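Local coordinates for uncharacterized protein (Pseudomonas phage YuA, PDB 3PES) that is of unknown function but folds as a small three-stranded antiparallel sheet with a long helix packed against it, at residues G47-R52 against R73-V78. Numbering follows the deposited sequence.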
loop_
_atom_site.group_PDB
_atom_site.type_symbol
_atom_site.label_atom_id
_atom_site.label_comp_id
_atom_site.label_asym_id
_atom_site.label_seq_id
_atom_site.Cartn_x
_atom_site.Cartn_y
_atom_site.Cartn_z
ATOM N N GLY A 47 -3.842 -0.902 3.930
ATOM C CA GLY A 47 -3.953 0.486 4.331
ATOM C C GLY A 47 -4.482 1.331 3.205
ATOM O O GLY A 47 -5.258 0.857 2.378
ATOM N N GLU A 48 -4.063 2.585 3.172
ATOM C CA GLU A 48 -4.597 3.543 2.210
ATOM C C GLU A 48 -3.454 4.325 1.606
ATOM O O GLU A 48 -2.538 4.754 2.326
ATOM C CB GLU A 48 -5.565 4.524 2.895
ATOM C CG GLU A 48 -6.253 5.552 1.961
ATOM C CD GLU A 48 -7.217 4.929 0.925
ATOM O OE1 GLU A 48 -7.713 3.767 1.121
ATOM O OE2 GLU A 48 -7.489 5.623 -0.102
ATOM N N TRP A 49 -3.518 4.519 0.296
ATOM C CA TRP A 49 -2.495 5.264 -0.414
ATOM C C TRP A 49 -3.155 6.119 -1.494
ATOM O O TRP A 49 -4.308 5.879 -1.884
ATOM C CB TRP A 49 -1.440 4.332 -1.038
ATOM C CG TRP A 49 -1.994 3.257 -1.926
ATOM C CD1 TRP A 49 -2.340 1.985 -1.551
ATOM C CD2 TRP A 49 -2.273 3.354 -3.337
ATOM N NE1 TRP A 49 -2.809 1.288 -2.638
ATOM C CE2 TRP A 49 -2.789 2.103 -3.744
ATOM C CE3 TRP A 49 -2.137 4.369 -4.293
ATOM C CZ2 TRP A 49 -3.157 1.840 -5.064
ATOM C CZ3 TRP A 49 -2.509 4.100 -5.608
ATOM C CH2 TRP A 49 -3.010 2.847 -5.978
ATOM N N GLU A 50 -2.417 7.119 -1.974
ATOM C CA GLU A 50 -2.909 8.014 -3.017
ATOM C C GLU A 50 -1.831 8.282 -4.038
ATOM O O GLU A 50 -0.646 8.297 -3.709
ATOM C CB GLU A 50 -3.324 9.351 -2.412
ATOM C CG GLU A 50 -4.489 9.250 -1.485
ATOM C CD GLU A 50 -4.897 10.582 -0.912
ATOM O OE1 GLU A 50 -4.327 11.617 -1.317
ATOM O OE2 GLU A 50 -5.816 10.588 -0.065
ATOM N N VAL A 51 -2.250 8.541 -5.273
ATOM C CA VAL A 51 -1.330 9.013 -6.297
ATOM C C VAL A 51 -1.166 10.527 -6.162
ATOM O O VAL A 51 -2.163 11.251 -6.017
ATOM C CB VAL A 51 -1.785 8.615 -7.720
ATOM C CG1 VAL A 51 -0.649 8.866 -8.702
ATOM C CG2 VAL A 51 -2.226 7.161 -7.794
ATOM N N ARG A 52 0.075 10.998 -6.219
ATOM C CA ARG A 52 0.392 12.429 -6.134
ATOM C C ARG A 52 1.397 12.772 -7.221
ATOM O O ARG A 52 2.056 11.890 -7.766
ATOM C CB ARG A 52 0.986 12.772 -4.760
ATOM C CG ARG A 52 0.114 12.376 -3.580
ATOM C CD ARG A 52 -1.073 13.288 -3.384
ATOM N NE ARG A 52 -1.807 12.945 -2.173
ATOM C CZ ARG A 52 -1.420 13.253 -0.936
ATOM N NH1 ARG A 52 -0.308 13.937 -0.710
ATOM N NH2 ARG A 52 -2.169 12.874 0.085
ATOM N N ARG A 73 -1.156 -3.930 -8.239
ATOM C CA ARG A 73 0.305 -3.860 -8.262
ATOM C C ARG A 73 0.820 -2.842 -7.250
ATOM O O ARG A 73 1.729 -3.122 -6.487
ATOM C CB ARG A 73 0.793 -3.501 -9.669
ATOM C CG ARG A 73 2.319 -3.483 -9.790
ATOM C CD ARG A 73 2.801 -2.937 -11.152
ATOM N NE ARG A 73 2.446 -1.531 -11.388
ATOM C CZ ARG A 73 3.050 -0.478 -10.833
ATOM N NH1 ARG A 73 4.020 -0.637 -9.937
ATOM N NH2 ARG A 73 2.624 0.738 -11.128
ATOM N N ILE A 74 0.215 -1.665 -7.214
ATOM C CA ILE A 74 0.649 -0.648 -6.258
ATOM C C ILE A 74 0.321 -1.046 -4.809
ATOM O O ILE A 74 1.101 -0.762 -3.898
ATOM C CB ILE A 74 0.114 0.748 -6.644
ATOM C CG1 ILE A 74 0.717 1.182 -7.986
ATOM C CG2 ILE A 74 0.457 1.762 -5.564
ATOM C CD1 ILE A 74 -0.027 2.365 -8.637
ATOM N N ASP A 75 -0.802 -1.736 -4.590
ATOM C CA ASP A 75 -1.093 -2.265 -3.256
ATOM C C ASP A 75 0.113 -3.078 -2.763
ATOM O O ASP A 75 0.542 -2.954 -1.608
ATOM C CB ASP A 75 -2.287 -3.216 -3.285
ATOM C CG ASP A 75 -3.635 -2.517 -3.251
ATOM O OD1 ASP A 75 -3.697 -1.299 -3.035
ATOM O OD2 ASP A 75 -4.650 -3.233 -3.421
ATOM N N GLN A 76 0.657 -3.930 -3.631
ATOM C CA GLN A 76 1.789 -4.738 -3.228
ATOM C C GLN A 76 3.071 -3.931 -3.039
ATOM O O GLN A 76 3.859 -4.224 -2.140
ATOM C CB GLN A 76 2.013 -5.884 -4.219
ATOM C CG GLN A 76 3.118 -6.842 -3.752
ATOM C CD GLN A 76 2.676 -7.649 -2.558
ATOM O OE1 GLN A 76 1.608 -8.255 -2.589
ATOM N NE2 GLN A 76 3.500 -7.684 -1.504
ATOM N N ALA A 77 3.274 -2.918 -3.872
ATOM C CA ALA A 77 4.389 -1.988 -3.708
ATOM C C ALA A 77 4.322 -1.272 -2.357
ATOM O O ALA A 77 5.348 -1.071 -1.690
ATOM C CB ALA A 77 4.401 -0.989 -4.867
ATOM N N VAL A 78 3.118 -0.872 -1.957
ATOM C CA VAL A 78 2.918 -0.254 -0.650
ATOM C C VAL A 78 3.208 -1.251 0.474
ATOM O O VAL A 78 3.891 -0.916 1.428
ATOM C CB VAL A 78 1.493 0.349 -0.543
ATOM C CG1 VAL A 78 1.184 0.835 0.870
ATOM C CG2 VAL A 78 1.359 1.492 -1.539
HETATM O O HOH W 1 -5.503 0.317 -0.739
#
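Trp-49 and three residues on one side of a helix, Ile-74, Asp-75 and Val-78, illustrate how a single indole can join a sheet to a helix by its face and its edge together. The strand 47-52 and the helical segment 73-78 run at 114° to each other with their axes 9.6 Å apart, a separation that the tryptophan spans almost alone. Its first torsion tucks the indole back over its own main chain, flanked by the amide nitrogen and the carbonyl group, and the second stands the ring roughly across the CA-CB-CG plane, turning one broad face to the helix. Over that face Ile-74 places its CG2 methyl, 3.5 Å from the centroid of the Trp-49 six-membered ring and only 6° off the normal, a nearly vertical CH-pi contact. Val-78, one helical turn on, sets its CG2 over the five-membered ring on the same face, less squarely, with its closest approach 3.7 Å from Trp-49 CD1. At the rim, the indole NE1 donates to Asp-75 OD1 at 2.8 Å in a bond of 166°, the oxygen lying in the ring plane. The carboxylate is turned nearly perpendicular to the indole and receives the N-H almost along its own C-O bond. A water donates to Gly-47 O and, weakly, to the same OD1. Beyond the pair, Val-78 also touches Val-21 and Trp-24 of the neighbouring strand 15-25, while Ile-74 packs on Leu-66 of a loop. The two methyls probably fix how close the ring can come to the helix, and the directional bond at NE1 should resist its sliding within its own plane; the buried apolar face thus passes into a polar, more exposed margin, closed by a hydrogen bond at the edge.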